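Local coordinates for protein sensor kinase CusS (Escherichia coli, PDB 5KU5) that senses periplasmic copper and silver ions through the domain modelled here and, as a histidine kinase, activates the response regulator CusR by phosphorylation, at residues A[114-119]-A[128-133]. Numbering follows the deposited sequence.
Sequences INLPVG and YTLYIA
Six backbone hydrogen bonds, two for each of the pairs Ile114–Ile132, Leu116–Leu130 and Val118–Tyr128, join the antiparallel strands 111-122 and 125-135, which form a beta hairpin. The straightest runs from Ile132 N to Ile114 O, 3.0 Å with 176° at the hydrogen. At the Val118 end the ladder is skewed: Val118 N sits well above the carbonyl plane of Tyr128 O, 2.9 Å away. Between the bonded pairs, CA-H...O contacts fill in, the shortest from Asn115 CA to Leu130 O at 3.2 Å.

On the face carrying Asn115 and Tyr131, the two side chains lie alongside each other and point the same way. Asn115 CG lies in the crowded position between backbone N and carbonyl carbon (chi1 60°), and CB makes a CH-pi contact over one face of the Tyr131 ring, 4.0 Å from its centroid and displaced toward the rim by CD2. The amide plane is tilted 33° from the ring. An alanine in place of Tyr131 removes the ring, which would probably leave Asn115 CB without its CH-pi partner and weaken the packing against Ile70 and Arg71.

The other face is largely aliphatic, with Tyr128 at its end. The side chains of Leu116 and Ile132 cross obliquely, CD2 of the first 4.1 Å from CD1 of the second; Val118 CB meets Leu130 CB, and Val118 CG1 packs on Tyr128 CB at 4.0 Å. Helix 2-25 packs on Leu116, Val118, Leu130 and Ile132, while Tyr128 meets helix 32-44.

The backbone amides thus tie two central strands of the PDC-type sheet together, and apolar branches on one face seat it against the long N-terminal helix.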
loop_
_atom_site.group_PDB
_atom_site.type_symbol
_atom_site.label_atom_id
_atom_site.label_comp_id
_atom_site.label_asym_id
_atom_site.label_seq_id
_atom_site.Cartn_x
_atom_site.Cartn_y
_atom_site.Cartn_z
ATOM N N ILE A 114 -10.018 1.305 12.152
ATOM C CA ILE A 114 -10.841 2.509 12.147
ATOM C C ILE A 114 -12.158 2.167 11.465
ATOM O O ILE A 114 -12.274 1.125 10.808
ATOM C CB ILE A 114 -10.171 3.697 11.417
ATOM C CG1 ILE A 114 -9.801 3.346 9.968
ATOM C CG2 ILE A 114 -8.935 4.154 12.181
ATOM C CD1 ILE A 114 -9.598 4.562 9.093
ATOM N N ASN A 115 -13.145 3.041 11.622
ATOM C CA ASN A 115 -14.409 2.917 10.901
ATOM C C ASN A 115 -14.965 4.280 10.513
ATOM O O ASN A 115 -14.657 5.282 11.156
ATOM C CB ASN A 115 -15.434 2.142 11.735
ATOM C CG ASN A 115 -15.734 2.813 13.063
ATOM O OD1 ASN A 115 -16.646 3.632 13.159
ATOM N ND2 ASN A 115 -14.950 2.492 14.085
ATOM N N LEU A 116 -15.782 4.302 9.459
ATOM C CA LEU A 116 -16.422 5.530 8.988
ATOM C C LEU A 116 -17.739 5.240 8.262
ATOM O O LEU A 116 -17.902 4.151 7.697
ATOM C CB LEU A 116 -15.486 6.317 8.060
ATOM C CG LEU A 116 -15.127 5.730 6.684
ATOM C CD1 LEU A 116 -14.726 6.834 5.715
ATOM C CD2 LEU A 116 -14.030 4.679 6.787
ATOM N N PRO A 117 -18.678 6.213 8.263
ATOM C CA PRO A 117 -19.871 6.062 7.428
ATOM C C PRO A 117 -19.504 6.156 5.948
ATOM O O PRO A 117 -18.610 6.926 5.587
ATOM C CB PRO A 117 -20.762 7.248 7.844
ATOM C CG PRO A 117 -20.169 7.781 9.105
ATOM C CD PRO A 117 -18.707 7.485 9.012
ATOM N N VAL A 118 -20.196 5.386 5.113
ATOM C CA VAL A 118 -19.838 5.234 3.700
ATOM C C VAL A 118 -21.084 4.914 2.864
ATOM O O VAL A 118 -22.101 4.462 3.394
ATOM C CB VAL A 118 -18.679 4.187 3.569
ATOM C CG1 VAL A 118 -18.916 3.114 2.510
ATOM C CG2 VAL A 118 -17.341 4.883 3.335
ATOM N N GLY A 119 -21.002 5.190 1.565
ATOM C CA GLY A 119 -22.079 4.888 0.618
ATOM C C GLY A 119 -23.023 6.053 0.365
ATOM O O GLY A 119 -22.861 7.124 0.953
ATOM N N TYR A 128 -24.021 2.628 4.705
ATOM C CA TYR A 128 -23.024 1.688 5.232
ATOM C C TYR A 128 -22.141 2.281 6.325
ATOM O O TYR A 128 -21.988 3.497 6.428
ATOM C CB TYR A 128 -22.093 1.198 4.124
ATOM C CG TYR A 128 -22.748 0.530 2.935
ATOM C CD1 TYR A 128 -23.637 -0.536 3.100
ATOM C CD2 TYR A 128 -22.430 0.924 1.632
ATOM C CE1 TYR A 128 -24.217 -1.162 2.002
ATOM C CE2 TYR A 128 -23.003 0.304 0.530
ATOM C CZ TYR A 128 -23.892 -0.738 0.716
ATOM O OH TYR A 128 -24.451 -1.345 -0.386
ATOM N N THR A 129 -21.559 1.394 7.129
ATOM C CA THR A 129 -20.413 1.715 7.974
ATOM C C THR A 129 -19.292 0.780 7.546
ATOM O O THR A 129 -19.425 -0.437 7.652
ATOM C CB THR A 129 -20.719 1.525 9.470
ATOM O OG1 THR A 129 -21.826 2.353 9.833
ATOM C CG2 THR A 129 -19.517 1.916 10.336
ATOM N N LEU A 130 -18.205 1.361 7.043
ATOM C CA LEU A 130 -17.031 0.612 6.601
ATOM C C LEU A 130 -16.036 0.489 7.750
ATOM O O LEU A 130 -15.669 1.493 8.353
ATOM C CB LEU A 130 -16.364 1.327 5.422
ATOM C CG LEU A 130 -15.065 0.740 4.864
ATOM C CD1 LEU A 130 -15.261 -0.686 4.362
ATOM C CD2 LEU A 130 -14.537 1.634 3.758
ATOM N N TYR A 131 -15.612 -0.741 8.041
ATOM C CA TYR A 131 -14.562 -1.028 9.021
ATOM C C TYR A 131 -13.315 -1.479 8.265
ATOM O O TYR A 131 -13.412 -2.334 7.386
ATOM C CB TYR A 131 -15.008 -2.133 9.979
ATOM C CG TYR A 131 -16.168 -1.748 10.867
ATOM C CD1 TYR A 131 -17.474 -1.750 10.380
ATOM C CD2 TYR A 131 -15.966 -1.388 12.201
ATOM C CE1 TYR A 131 -18.544 -1.403 11.192
ATOM C CE2 TYR A 131 -17.029 -1.034 13.020
ATOM C CZ TYR A 131 -18.315 -1.041 12.511
ATOM O OH TYR A 131 -19.380 -0.696 13.314
ATOM N N ILE A 132 -12.163 -0.902 8.609
ATOM C CA ILE A 132 -10.888 -1.174 7.933
ATOM C C ILE A 132 -9.861 -1.577 8.987
ATOM O O ILE A 132 -9.671 -0.845 9.949
ATOM C CB ILE A 132 -10.344 0.079 7.199
ATOM C CG1 ILE A 132 -11.417 0.701 6.293
ATOM C CG2 ILE A 132 -9.101 -0.278 6.383
ATOM C CD1 ILE A 132 -11.074 2.090 5.791
ATOM N N ALA A 133 -9.198 -2.718 8.786
ATOM C CA ALA A 133 -8.160 -3.212 9.693
ATOM C C ALA A 133 -6.842 -3.413 8.939
ATOM O O ALA A 133 -6.801 -4.153 7.961
ATOM C CB ALA A 133 -8.605 -4.517 10.334
#